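Local coordinates for uncharacterized protein (Bacillus cereus, PDB 5F2H), which is of unknown function but belongs to the alpha/beta-hydrolase superfamily and probably acts as a hydrolase, carrying an all-helical N-terminal region ahead of its hydrolase fold, at residues 185-188 and 189-193; 235-238 and 239-243; 297-300 and 301-305; 112-115 and 116-119; 14-17 and 18-21. One frame throughout, in Å; residues are numbered along the deposited sequence.

Interaction 1 of 5, residues 185-188 and 189-193; sequences ELKE and HYVKF
E185 to E188 and H189 to K192 meet as successive turns of helix 179-195, a local i to i+4 contact on a helix packed against the parallel sheet of the alpha/beta-hydrolase fold. Four backbone hydrogen bonds carry it: H189 N to E185 O at 2.9 Å, Y190 N to L186 O, V191 N to K187 O, and K192 N to E188 O at 3.1 Å.

The side chains follow the same spacing. K187 and V191 lie side by side and point the same way, K187 CG being 4.0 Å from V191 CG2. That methyl is the branch opposite the carbonyl carbon of V191 (chi1 168° puts CG1 opposite the N instead), and it hangs back over the preceding turn, 3.2 Å from K187 O. The H189 ring also folds back, its ND1 3.3 Å from E185 O and its CE1 4.3 Å from E185 CB. The carboxylate of E185 turns elsewhere, with OE2 hydrogen-bonded to S166 OG.

L186 and Y190 both pack on I223, and L186 also reaches M136 of strand 131-136. H189 and E185 face V121 and A119 of the second subunit. The chemistry of the contact is therefore mainly that of the main chain: the amides of H189 to K192 are met by the carbonyls of E185 to E188. K187 and V191 touch each other's side chains through carbon alone, and the charged end of E185 is held by S166, away from the H189 ring.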
loop_
_atom_site.group_PDB
_atom_site.type_symbol
_atom_site.label_atom_id
_atom_site.label_comp_id
_atom_site.label_asym_id
_atom_site.label_seq_id
_atom_site.Cartn_x
_atom_site.Cartn_y
_atom_site.Cartn_z
ATOM N N GLU B 185 16.039 23.342 4.161
ATOM C CA GLU B 185 14.658 23.127 4.602
ATOM C C GLU B 185 14.141 21.830 4.031
ATOM O O GLU B 185 13.685 20.975 4.773
ATOM C CB GLU B 185 13.752 24.278 4.177
ATOM C CG GLU B 185 14.139 25.600 4.819
ATOM C CD GLU B 185 13.294 26.764 4.351
ATOM O OE1 GLU B 185 12.156 26.526 3.835
ATOM O OE2 GLU B 185 13.764 27.917 4.535
ATOM N N LEU B 186 14.282 21.655 2.723
ATOM C CA LEU B 186 13.834 20.438 2.078
ATOM C C LEU B 186 14.383 19.208 2.775
ATOM O O LEU B 186 13.705 18.193 2.873
ATOM C CB LEU B 186 14.178 20.416 0.586
ATOM C CG LEU B 186 13.630 19.165 -0.135
ATOM C CD1 LEU B 186 12.155 18.905 0.183
ATOM C CD2 LEU B 186 13.824 19.201 -1.649
ATOM N N LYS B 187 15.598 19.300 3.288
ATOM C CA LYS B 187 16.221 18.181 3.989
ATOM C C LYS B 187 15.571 18.023 5.349
ATOM O O LYS B 187 15.218 16.921 5.745
ATOM C CB LYS B 187 17.714 18.442 4.137
ATOM C CG LYS B 187 18.493 17.314 4.769
ATOM C CD LYS B 187 19.950 17.726 4.791
ATOM C CE LYS B 187 20.864 16.538 4.990
ATOM N NZ LYS B 187 22.294 16.955 4.992
ATOM N N GLU B 188 15.394 19.142 6.039
ATOM C CA GLU B 188 14.781 19.154 7.368
ATOM C C GLU B 188 13.426 18.479 7.312
ATOM O O GLU B 188 13.148 17.604 8.121
ATOM C CB GLU B 188 14.614 20.581 7.905
ATOM C CG GLU B 188 15.895 21.403 8.063
ATOM C CD GLU B 188 16.878 20.829 9.078
ATOM O OE1 GLU B 188 16.589 19.761 9.661
ATOM O OE2 GLU B 188 17.938 21.461 9.322
ATOM N N HIS B 189 12.583 18.881 6.363
ATOM C CA HIS B 189 11.276 18.264 6.240
ATOM C C HIS B 189 11.392 16.779 5.967
ATOM O O HIS B 189 10.715 15.965 6.597
ATOM C CB HIS B 189 10.420 18.892 5.145
ATOM C CG HIS B 189 10.019 20.302 5.422
ATOM N ND1 HIS B 189 10.418 21.359 4.634
ATOM C CD2 HIS B 189 9.306 20.838 6.438
ATOM C CE1 HIS B 189 9.936 22.482 5.129
ATOM N NE2 HIS B 189 9.265 22.195 6.230
ATOM N N TYR B 190 12.233 16.433 5.000
ATOM C CA TYR B 190 12.456 15.031 4.626
ATOM C C TYR B 190 13.004 14.192 5.780
ATOM O O TYR B 190 12.511 13.098 6.032
ATOM C CB TYR B 190 13.376 14.932 3.410
ATOM C CG TYR B 190 13.803 13.521 3.053
ATOM C CD1 TYR B 190 13.013 12.702 2.242
ATOM C CD2 TYR B 190 15.019 13.026 3.486
ATOM C CE1 TYR B 190 13.424 11.418 1.888
ATOM C CE2 TYR B 190 15.432 11.747 3.151
ATOM C CZ TYR B 190 14.642 10.943 2.352
ATOM O OH TYR B 190 15.076 9.669 2.028
ATOM N N VAL B 191 14.019 14.688 6.471
ATOM C CA VAL B 191 14.579 13.934 7.596
ATOM C C VAL B 191 13.474 13.653 8.607
ATOM O O VAL B 191 13.181 12.504 8.908
ATOM C CB VAL B 191 15.762 14.666 8.254
ATOM C CG1 VAL B 191 16.125 14.015 9.567
ATOM C CG2 VAL B 191 16.951 14.692 7.301
ATOM N N LYS B 192 12.835 14.711 9.088
ATOM C CA LYS B 192 11.741 14.595 10.047
ATOM C C LYS B 192 10.719 13.533 9.628
ATOM O O LYS B 192 10.248 12.767 10.454
ATOM C CB LYS B 192 11.064 15.948 10.180
ATOM C CG LYS B 192 9.831 15.989 11.062
ATOM C CD LYS B 192 9.321 17.427 11.135
ATOM C CE LYS B 192 8.007 17.542 11.891
ATOM N NZ LYS B 192 6.910 16.828 11.181
ATOM N N PHE B 193 10.401 13.469 8.342
ATOM C CA PHE B 193 9.439 12.498 7.858
ATOM C C PHE B 193 9.924 11.066 7.947
ATOM O O PHE B 193 9.188 10.207 8.405
ATOM C CB PHE B 193 9.034 12.775 6.413
ATOM C CG PHE B 193 8.021 11.790 5.872
ATOM C CD1 PHE B 193 8.434 10.589 5.316
ATOM C CD2 PHE B 193 6.657 12.066 5.917
ATOM C CE1 PHE B 193 7.508 9.684 4.813
ATOM C CE2 PHE B 193 5.729 11.169 5.406
ATOM C CZ PHE B 193 6.156 9.974 4.858
#

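Interaction 2 of 5, residues 235-238 and 239-243; sequences LPEI and DEWNE
The indole of W241 has the carbonyl oxygen of E237 over one face, 3.7 Å above the ring plane and displaced toward the rim. The carboxylate of the same E237 approaches the six-membered part of the indole, OE1 standing 3.4 Å from W241 CZ2 with the two planes steeply inclined at 72°. L235 CD2 adds an apolar touch at 4.2 Å from W241 CZ3, meeting the ring obliquely.

E237 is also met by E240. Their carboxylate planes are 42° apart, and OE1 of E240 lies against the aliphatic part of E237, 3.2 Å from its CG. The like-charged oxygens E237 OE2 and E240 OE1 are 3.7 Å apart, which may raise the proton affinity of one of them. R212 may offset part of this through a long, weak ion pair with E237 OE1.

The backbone is two type I turns in tandem, L235 to I238 and D239 to N242. W241 N makes two weak hydrogen bonds across the joint, to E237 O at 3.2 Å and to I238 O at 3.5 Å.

This loop follows strand 227-231 and precedes helix 247-250. Its apolar side chains grip two helices: W241 and L235 rest on L215 of helix 209-219, with R212 also against the indole, while L235 and I238 pack on F273 of helix 267-279. N242 OD1 accepts a hydrogen bond from K280 NZ.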
loop_
_atom_site.group_PDB
_atom_site.type_symbol
_atom_site.label_atom_id
_atom_site.label_comp_id
_atom_site.label_asym_id
_atom_site.label_seq_id
_atom_site.Cartn_x
_atom_site.Cartn_y
_atom_site.Cartn_z
ATOM N N LEU B 235 16.056 26.021 -14.586
ATOM C CA LEU B 235 17.396 25.549 -14.331
ATOM C C LEU B 235 18.404 26.398 -15.074
ATOM O O LEU B 235 18.913 25.973 -16.116
ATOM C CB LEU B 235 17.448 24.115 -14.840
ATOM C CG LEU B 235 16.347 23.272 -14.187
ATOM C CD1 LEU B 235 16.068 21.959 -14.916
ATOM C CD2 LEU B 235 16.664 23.058 -12.714
ATOM N N PRO B 236 18.764 27.560 -14.490
ATOM C CA PRO B 236 19.693 28.532 -15.075
ATOM C C PRO B 236 21.199 28.189 -15.049
ATOM O O PRO B 236 21.973 28.802 -15.788
ATOM C CB PRO B 236 19.429 29.782 -14.234
ATOM C CG PRO B 236 19.045 29.251 -12.891
ATOM C CD PRO B 236 18.504 27.862 -13.070
ATOM N N GLU B 237 21.613 27.246 -14.211
ATOM C CA GLU B 237 23.023 26.866 -14.108
ATOM C C GLU B 237 23.160 25.416 -14.502
ATOM O O GLU B 237 23.933 24.679 -13.895
ATOM C CB GLU B 237 23.465 26.973 -12.650
ATOM C CG GLU B 237 23.311 28.351 -12.027
ATOM C CD GLU B 237 23.267 28.300 -10.501
ATOM O OE1 GLU B 237 22.740 27.304 -9.955
ATOM O OE2 GLU B 237 23.668 29.286 -9.842
ATOM N N ILE B 238 22.400 24.991 -15.503
ATOM C CA ILE B 238 22.436 23.592 -15.913
ATOM C C ILE B 238 23.833 23.139 -16.337
ATOM O O ILE B 238 24.188 21.977 -16.118
ATOM C CB ILE B 238 21.388 23.268 -17.005
ATOM C CG1 ILE B 238 21.225 21.758 -17.153
ATOM C CG2 ILE B 238 21.750 23.935 -18.327
ATOM C CD1 ILE B 238 20.785 21.092 -15.871
ATOM N N ASP B 239 24.611 24.030 -16.958
ATOM C CA ASP B 239 25.972 23.672 -17.364
ATOM C C ASP B 239 26.871 23.519 -16.140
ATOM O O ASP B 239 27.642 22.559 -16.054
ATOM C CB ASP B 239 26.577 24.675 -18.353
ATOM C CG ASP B 239 25.918 24.628 -19.723
ATOM O OD1 ASP B 239 24.995 23.801 -19.932
ATOM O OD2 ASP B 239 26.345 25.408 -20.602
ATOM N N GLU B 240 26.713 24.414 -15.165
ATOM C CA GLU B 240 27.514 24.371 -13.939
ATOM C C GLU B 240 27.313 23.088 -13.132
ATOM O O GLU B 240 28.184 22.705 -12.355
ATOM C CB GLU B 240 27.189 25.571 -13.057
ATOM C CG GLU B 240 27.499 26.890 -13.754
ATOM C CD GLU B 240 26.941 28.113 -13.051
ATOM O OE1 GLU B 240 26.475 27.994 -11.892
ATOM O OE2 GLU B 240 26.976 29.202 -13.670
ATOM N N TRP B 241 26.168 22.429 -13.305
ATOM C CA TRP B 241 25.896 21.195 -12.570
ATOM C C TRP B 241 26.219 19.918 -13.340
ATOM O O TRP B 241 25.788 18.837 -12.942
ATOM C CB TRP B 241 24.453 21.116 -12.049
ATOM C CG TRP B 241 24.041 22.243 -11.124
ATOM C CD1 TRP B 241 24.849 22.924 -10.248
ATOM C CD2 TRP B 241 22.700 22.555 -10.726
ATOM N NE1 TRP B 241 24.105 23.786 -9.480
ATOM C CE2 TRP B 241 22.779 23.562 -9.734
ATOM C CE3 TRP B 241 21.434 22.138 -11.168
ATOM C CZ2 TRP B 241 21.639 24.163 -9.184
ATOM C CZ3 TRP B 241 20.306 22.732 -10.618
ATOM C CH2 TRP B 241 20.418 23.735 -9.638
ATOM N N ASN B 242 27.016 20.034 -14.400
ATOM C CA ASN B 242 27.397 18.877 -15.205
ATOM C C ASN B 242 27.997 17.730 -14.373
ATOM O O ASN B 242 27.633 16.570 -14.584
ATOM C CB ASN B 242 28.379 19.287 -16.321
ATOM C CG ASN B 242 28.755 18.127 -17.236
ATOM O OD1 ASN B 242 27.909 17.293 -17.582
ATOM N ND2 ASN B 242 29.997 18.124 -17.712
ATOM N N GLU B 243 28.892 18.043 -13.428
ATOM C CA GLU B 243 29.525 16.987 -12.614
ATOM C C GLU B 243 28.496 16.328 -11.696
ATOM O O GLU B 243 28.382 15.103 -11.640
ATOM C CB GLU B 243 30.739 17.489 -11.782
ATOM C CG GLU B 243 30.489 18.265 -10.466
ATOM C CD GLU B 243 29.814 19.615 -10.611
ATOM O OE1 GLU B 243 29.435 19.995 -11.740
ATOM O OE2 GLU B 243 29.666 20.297 -9.569
#

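Interaction 3 of 5, residues 297-300 and 301-305; sequences PEDF and DELLK
L304 N bonds F300 O at 3.0 Å, with an N-H...O angle of 161°, and E302 N bonds D299 O at 3.2 Å, as the type I turn from P297 to F300 runs into helix 300-313. The turn is closed by a weak bond from F300 N to P297 O. D299, at the N-cap position, also receives L303 N on its carbonyl oxygen, at a weak 3.4 Å. The D299 side chain makes no capping bond; its carbonyl does the bonding here.

Among the side chains, F300 and L304 carry the contact. With F300 CG opposite its own N (chi1 178°), the ring lies beside the next turn, and its CE2 comes 3.7 Å from L304 CG. L304 CD2 reaches the far end of the ring, 3.9 Å from F300 CZ. L303 CD1 touches P297 CG at 3.5 Å and also lies beside F300 CD1.

All four are buried. Y296 and W150 each meet the F300 ring edge-to-face, while L303 continues onto Y256 and V258 of strand 254-260. This is the last strand-to-helix connection of the alpha/beta-hydrolase fold, a turn leading into the C-terminal helix that covers the sheet. F300 lies near, without touching, a GxSxG pattern that would fit the family's nucleophile elbow.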
loop_
_atom_site.group_PDB
_atom_site.type_symbol
_atom_site.label_atom_id
_atom_site.label_comp_id
_atom_site.label_asym_id
_atom_site.label_seq_id
_atom_site.Cartn_x
_atom_site.Cartn_y
_atom_site.Cartn_z
ATOM N N PRO B 297 -0.355 21.835 -17.766
ATOM C CA PRO B 297 -1.321 21.449 -18.817
ATOM C C PRO B 297 -2.664 21.206 -18.164
ATOM O O PRO B 297 -2.722 20.824 -16.992
ATOM C CB PRO B 297 -0.750 20.156 -19.380
ATOM C CG PRO B 297 0.184 19.653 -18.330
ATOM C CD PRO B 297 0.704 20.835 -17.584
ATOM N N GLU B 298 -3.745 21.379 -18.907
ATOM C CA GLU B 298 -5.070 21.205 -18.305
ATOM C C GLU B 298 -5.392 19.744 -17.914
ATOM O O GLU B 298 -6.199 19.503 -17.019
ATOM C CB GLU B 298 -6.123 21.930 -19.147
ATOM C CG GLU B 298 -7.456 22.132 -18.441
ATOM C CD GLU B 298 -8.277 23.251 -19.068
ATOM O OE1 GLU B 298 -7.666 24.163 -19.665
ATOM O OE2 GLU B 298 -9.516 23.274 -18.895
ATOM N N ASP B 299 -4.696 18.789 -18.532
ATOM C CA ASP B 299 -4.849 17.366 -18.209
ATOM C C ASP B 299 -3.563 16.914 -17.478
ATOM O O ASP B 299 -3.044 15.812 -17.701
ATOM C CB ASP B 299 -5.074 16.513 -19.462
ATOM C CG ASP B 299 -3.871 16.481 -20.395
ATOM O OD1 ASP B 299 -2.871 17.198 -20.152
ATOM O OD2 ASP B 299 -3.924 15.706 -21.374
ATOM N N PHE B 300 -3.060 17.775 -16.600
ATOM C CA PHE B 300 -1.851 17.472 -15.846
ATOM C C PHE B 300 -1.977 16.306 -14.866
ATOM O O PHE B 300 -0.985 15.599 -14.625
ATOM C CB PHE B 300 -1.367 18.705 -15.095
ATOM C CG PHE B 300 -0.156 18.450 -14.278
ATOM C CD1 PHE B 300 1.079 18.290 -14.894
ATOM C CD2 PHE B 300 -0.225 18.413 -12.893
ATOM C CE1 PHE B 300 2.227 18.072 -14.141
ATOM C CE2 PHE B 300 0.918 18.197 -12.138
ATOM C CZ PHE B 300 2.143 18.028 -12.765
ATOM N N ASP B 301 -3.168 16.125 -14.278
ATOM C CA ASP B 301 -3.386 15.032 -13.321
ATOM C C ASP B 301 -3.289 13.665 -14.020
ATOM O O ASP B 301 -3.020 12.642 -13.367
ATOM C CB ASP B 301 -4.678 15.214 -12.507
ATOM C CG ASP B 301 -5.919 15.323 -13.372
ATOM O OD1 ASP B 301 -5.805 15.295 -14.618
ATOM O OD2 ASP B 301 -7.020 15.472 -12.796
ATOM N N GLU B 302 -3.497 13.664 -15.342
ATOM C CA GLU B 302 -3.387 12.455 -16.156
ATOM C C GLU B 302 -1.924 12.161 -16.425
ATOM O O GLU B 302 -1.520 11.004 -16.465
ATOM C CB GLU B 302 -4.153 12.585 -17.474
ATOM C CG GLU B 302 -5.655 12.577 -17.298
ATOM C CD GLU B 302 -6.165 11.255 -16.727
ATOM O OE1 GLU B 302 -5.365 10.301 -16.572
ATOM O OE2 GLU B 302 -7.380 11.154 -16.447
ATOM N N LEU B 303 -1.132 13.209 -16.626
ATOM C CA LEU B 303 0.291 13.033 -16.855
ATOM C C LEU B 303 0.880 12.466 -15.584
ATOM O O LEU B 303 1.707 11.561 -15.654
ATOM C CB LEU B 303 0.978 14.336 -17.228
ATOM C CG LEU B 303 0.443 15.023 -18.489
ATOM C CD1 LEU B 303 1.211 16.311 -18.740
ATOM C CD2 LEU B 303 0.515 14.107 -19.704
ATOM N N LEU B 304 0.454 12.988 -14.426
ATOM C CA LEU B 304 0.941 12.472 -13.135
ATOM C C LEU B 304 0.701 10.978 -12.998
ATOM O O LEU B 304 1.489 10.284 -12.352
ATOM C CB LEU B 304 0.306 13.169 -11.938
ATOM C CG LEU B 304 0.747 14.562 -11.526
ATOM C CD1 LEU B 304 -0.111 15.074 -10.378
ATOM C CD2 LEU B 304 2.201 14.502 -11.096
ATOM N N LYS B 305 -0.402 10.492 -13.565
ATOM C CA LYS B 305 -0.705 9.070 -13.509
ATOM C C LYS B 305 0.408 8.327 -14.265
ATOM O O LYS B 305 1.053 7.441 -13.696
ATOM C CB LYS B 305 -2.087 8.779 -14.087
ATOM C CG LYS B 305 -2.513 7.329 -13.949
ATOM C CD LYS B 305 -3.958 7.082 -14.350
ATOM C CE LYS B 305 -4.919 7.798 -13.411
ATOM N NZ LYS B 305 -6.339 7.491 -13.729
#

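Interaction 4 of 5, residues 112-115 and 116-119; sequences LAKK and TERA
T116 meets L112 and A113 where helix 97-115 runs out. Its amide still makes the helical bond to L112 O, 3.2 Å with an N-H...O angle of 143°. Its hydroxyl turns back to the same carbonyl: chi1 of 54° tucks OG1 between the backbone N and the carbonyl carbon, facing the last turn. There it lies within hydrogen-bonding distance of two carbonyls, 2.8 Å from L112 O and 2.9 Å from A113 O. The methyl also sits by L112 O, CG2 being 3.3 Å from that oxygen and 3.9 Å from K115 CG.

By E117 the backbone is extended, psi 146°. E117 N takes K114 O instead of A113 O, a weak i to i+3 bond of 3.3 Å but a straight one. The aliphatic part of the side chain lies by the same carbonyl, E117 CG being 3.2 Å from K114 O. The carboxylate reaches beyond this chain: OE1 forms a salt bridge with R181 of the second subunit, and OE2 a weak hydrogen bond with the amide of I168 there. K114 NZ stays 4.8 Å from E117 OE2, close enough for electrostatic help but not in contact.

R118 and A119 then run extended toward strand 120-124. The arrangement is a helix C-terminus that ends through a tighter last turn, with a threonine hydroxyl on carbonyls of that turn, where the helical N-terminal region passes into the strand that follows.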
loop_
_atom_site.group_PDB
_atom_site.type_symbol
_atom_site.label_atom_id
_atom_site.label_comp_id
_atom_site.label_asym_id
_atom_site.label_seq_id
_atom_site.Cartn_x
_atom_site.Cartn_y
_atom_site.Cartn_z
ATOM N N LEU B 112 -9.841 -33.697 29.985
ATOM C CA LEU B 112 -9.418 -32.371 30.415
ATOM C C LEU B 112 -9.304 -31.414 29.246
ATOM O O LEU B 112 -9.793 -30.293 29.298
ATOM C CB LEU B 112 -8.045 -32.461 31.075
ATOM C CG LEU B 112 -7.406 -31.135 31.498
ATOM C CD1 LEU B 112 -8.306 -30.341 32.446
ATOM C CD2 LEU B 112 -6.050 -31.413 32.136
ATOM N N ALA B 113 -8.621 -31.856 28.202
ATOM C CA ALA B 113 -8.421 -31.043 27.021
ATOM C C ALA B 113 -9.720 -30.682 26.324
ATOM O O ALA B 113 -9.824 -29.591 25.760
ATOM C CB ALA B 113 -7.487 -31.747 26.058
ATOM N N LYS B 114 -10.704 -31.580 26.346
ATOM C CA LYS B 114 -11.975 -31.294 25.700
ATOM C C LYS B 114 -12.830 -30.310 26.456
ATOM O O LYS B 114 -13.535 -29.522 25.841
ATOM C CB LYS B 114 -12.808 -32.537 25.405
ATOM C CG LYS B 114 -12.261 -33.441 24.318
ATOM C CD LYS B 114 -13.296 -34.494 23.948
ATOM C CE LYS B 114 -12.734 -35.539 22.982
ATOM N NZ LYS B 114 -12.297 -34.996 21.660
ATOM N N LYS B 115 -12.843 -30.386 27.781
ATOM C CA LYS B 115 -13.652 -29.431 28.533
ATOM C C LYS B 115 -13.056 -28.048 28.349
ATOM O O LYS B 115 -13.763 -27.044 28.396
ATOM C CB LYS B 115 -13.719 -29.738 30.034
ATOM C CG LYS B 115 -12.401 -29.695 30.796
ATOM C CD LYS B 115 -12.607 -29.707 32.310
ATOM C CE LYS B 115 -13.367 -30.924 32.793
ATOM N NZ LYS B 115 -13.516 -30.869 34.274
ATOM N N THR B 116 -11.749 -28.017 28.124
ATOM C CA THR B 116 -11.010 -26.766 27.946
ATOM C C THR B 116 -10.937 -26.221 26.507
ATOM O O THR B 116 -10.267 -25.219 26.261
ATOM C CB THR B 116 -9.592 -26.873 28.550
ATOM O OG1 THR B 116 -8.921 -28.014 28.003
ATOM C CG2 THR B 116 -9.675 -27.038 30.050
ATOM N N GLU B 117 -11.605 -26.859 25.551
ATOM C CA GLU B 117 -11.581 -26.359 24.179
ATOM C C GLU B 117 -11.861 -24.861 24.200
ATOM O O GLU B 117 -12.589 -24.368 25.063
ATOM C CB GLU B 117 -12.622 -27.062 23.296
ATOM C CG GLU B 117 -12.330 -28.531 23.014
ATOM C CD GLU B 117 -13.330 -29.188 22.063
ATOM O OE1 GLU B 117 -14.449 -28.650 21.901
ATOM O OE2 GLU B 117 -13.008 -30.259 21.486
ATOM N N ARG B 118 -11.244 -24.132 23.277
ATOM C CA ARG B 118 -11.446 -22.695 23.186
ATOM C C ARG B 118 -10.896 -22.218 21.861
ATOM O O ARG B 118 -9.919 -22.750 21.352
ATOM C CB ARG B 118 -10.752 -21.931 24.336
ATOM C CG ARG B 118 -9.222 -21.841 24.278
ATOM C CD ARG B 118 -8.696 -21.096 25.508
ATOM N NE ARG B 118 -7.278 -20.718 25.525
ATOM C CZ ARG B 118 -6.794 -19.538 25.116
ATOM N NH1 ARG B 118 -7.589 -18.596 24.594
ATOM N NH2 ARG B 118 -5.489 -19.298 25.213
ATOM N N ALA B 119 -11.541 -21.213 21.298
ATOM C CA ALA B 119 -11.096 -20.653 20.052
ATOM C C ALA B 119 -9.812 -19.873 20.320
ATOM O O ALA B 119 -9.527 -19.463 21.466
ATOM C CB ALA B 119 -12.161 -19.731 19.485
#

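Interaction 5 of 5, residues 14-17 and 18-21; sequences LNET and LHCY
L14 to T17 hand their carbonyls to L18 to Y21 in regular i to i+4 fashion, the bond from L18 N to L14 O (3.1 Å) being nearly straight at 175°. This is the middle of helix 10-23, first of the helices in the all-helical N-terminal region, whose sequence falls in the TPR clan. H19 N binds N15 O at 2.9 Å and C20 N binds E16 O at 2.8 Å. Only a weak bond joins Y21 N to T17 O.

L18 folds back over the preceding turn: CG stands opposite its own carbonyl carbon (chi1 -69°) and comes 3.4 Å from L14 O. Both leucines pack on F50 of helix 44-58. L18 also lies about 4 Å from a bound Tris molecule, probably left from crystallisation. T17, buried against L54 and against Y32 and I33 of helix 26-37, returns its hydroxyl to the carbonyl of L13, which satisfies that polar atom inside the packing.

N15 and E16 reach the second subunit. N15 ND2 hydrogen-bonds the carbonyl oxygen of H294 of that subunit, and E16 packs on K293 there.

E16 and H19 run side by side, pointing the same way. Their flat groups stand almost perpendicular, 83° between carboxylate and imidazole, and E16 OE1 lies 3.6 Å from H19 CB and equally far from H19 ND1.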
loop_
_atom_site.group_PDB
_atom_site.type_symbol
_atom_site.label_atom_id
_atom_site.label_comp_id
_atom_site.label_asym_id
_atom_site.label_seq_id
_atom_site.Cartn_x
_atom_site.Cartn_y
_atom_site.Cartn_z
ATOM N N LEU B 14 4.475 -36.366 5.733
ATOM C CA LEU B 14 3.241 -37.142 5.983
ATOM C C LEU B 14 2.628 -37.775 4.735
ATOM O O LEU B 14 2.260 -38.948 4.762
ATOM C CB LEU B 14 2.199 -36.320 6.760
ATOM C CG LEU B 14 2.633 -35.869 8.172
ATOM C CD1 LEU B 14 1.571 -34.999 8.786
ATOM C CD2 LEU B 14 2.929 -37.024 9.109
ATOM N N ASN B 15 2.563 -37.030 3.635
ATOM C CA ASN B 15 1.990 -37.584 2.400
ATOM C C ASN B 15 2.815 -38.722 1.826
ATOM O O ASN B 15 2.271 -39.771 1.486
ATOM C CB ASN B 15 1.737 -36.508 1.341
ATOM C CG ASN B 15 0.596 -35.581 1.709
ATOM O OD1 ASN B 15 -0.277 -35.935 2.490
ATOM N ND2 ASN B 15 0.561 -34.419 1.092
ATOM N N GLU B 16 4.123 -38.535 1.720
ATOM C CA GLU B 16 4.957 -39.612 1.190
ATOM C C GLU B 16 4.953 -40.831 2.077
ATOM O O GLU B 16 4.973 -41.953 1.602
ATOM C CB GLU B 16 6.393 -39.168 0.914
ATOM C CG GLU B 16 6.534 -38.426 -0.393
ATOM C CD GLU B 16 6.414 -39.373 -1.581
ATOM O OE1 GLU B 16 5.868 -40.489 -1.405
ATOM O OE2 GLU B 16 6.897 -39.028 -2.685
ATOM N N THR B 17 4.900 -40.612 3.376
ATOM C CA THR B 17 4.914 -41.735 4.275
ATOM C C THR B 17 3.683 -42.574 3.963
ATOM O O THR B 17 3.807 -43.772 3.746
ATOM C CB THR B 17 4.913 -41.282 5.728
ATOM O OG1 THR B 17 5.855 -40.225 5.902
ATOM C CG2 THR B 17 5.247 -42.437 6.635
ATOM N N LEU B 18 2.499 -41.943 3.950
ATOM C CA LEU B 18 1.248 -42.650 3.609
ATOM C C LEU B 18 1.401 -43.326 2.239
ATOM O O LEU B 18 1.179 -44.520 2.101
ATOM C CB LEU B 18 0.059 -41.689 3.587
ATOM C CG LEU B 18 -0.417 -41.088 4.928
ATOM C CD1 LEU B 18 -1.375 -39.920 4.754
ATOM C CD2 LEU B 18 -1.033 -42.150 5.837
ATOM N N HIS B 19 1.835 -42.583 1.231
ATOM C CA HIS B 19 2.017 -43.172 -0.087
ATOM C C HIS B 19 2.773 -44.478 0.036
ATOM O O HIS B 19 2.327 -45.515 -0.429
ATOM C CB HIS B 19 2.772 -42.223 -1.007
ATOM C CG HIS B 19 3.045 -42.800 -2.364
ATOM N ND1 HIS B 19 4.235 -43.418 -2.688
ATOM C CD2 HIS B 19 2.265 -42.884 -3.470
ATOM C CE1 HIS B 19 4.185 -43.834 -3.943
ATOM N NE2 HIS B 19 2.998 -43.526 -4.436
ATOM N N CYS B 20 3.901 -44.422 0.726
ATOM C CA CYS B 20 4.767 -45.582 0.924
ATOM C C CYS B 20 4.051 -46.751 1.619
ATOM O O CYS B 20 4.396 -47.907 1.410
ATOM C CB CYS B 20 6.018 -45.147 1.690
ATOM S SG CYS B 20 7.278 -46.422 1.882
ATOM N N TYR B 21 3.058 -46.448 2.451
ATOM C CA TYR B 21 2.298 -47.482 3.148
ATOM C C TYR B 21 1.532 -48.286 2.108
ATOM O O TYR B 21 1.495 -49.506 2.159
ATOM C CB TYR B 21 1.306 -46.833 4.097
ATOM C CG TYR B 21 0.523 -47.772 4.970
ATOM C CD1 TYR B 21 -0.623 -48.409 4.512
ATOM C CD2 TYR B 21 0.903 -47.977 6.276
ATOM C CE1 TYR B 21 -1.356 -49.241 5.347
ATOM C CE2 TYR B 21 0.179 -48.794 7.119
ATOM C CZ TYR B 21 -0.946 -49.426 6.662
ATOM O OH TYR B 21 -1.626 -50.237 7.553
#

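Following the chain, interaction 5 comes first, in helix 10-23, and interaction 4 next, at the end of helix 97-115; their centres are 31 Å apart within the N-terminal part. Interaction 1 follows on helix 179-195, then interaction 2 in the loop after strand 227-231, and interaction 3 at the start of helix 300-313. Each is local and closes no long loop, and the five run in series without nesting or crossing. Interactions 1 and 3 lie on helices packed against the parallel sheet, and interaction 2 in a loop between its neighbouring helices. The centres of interactions 1 and 4 are 55 Å apart, yet both touch the second subunit.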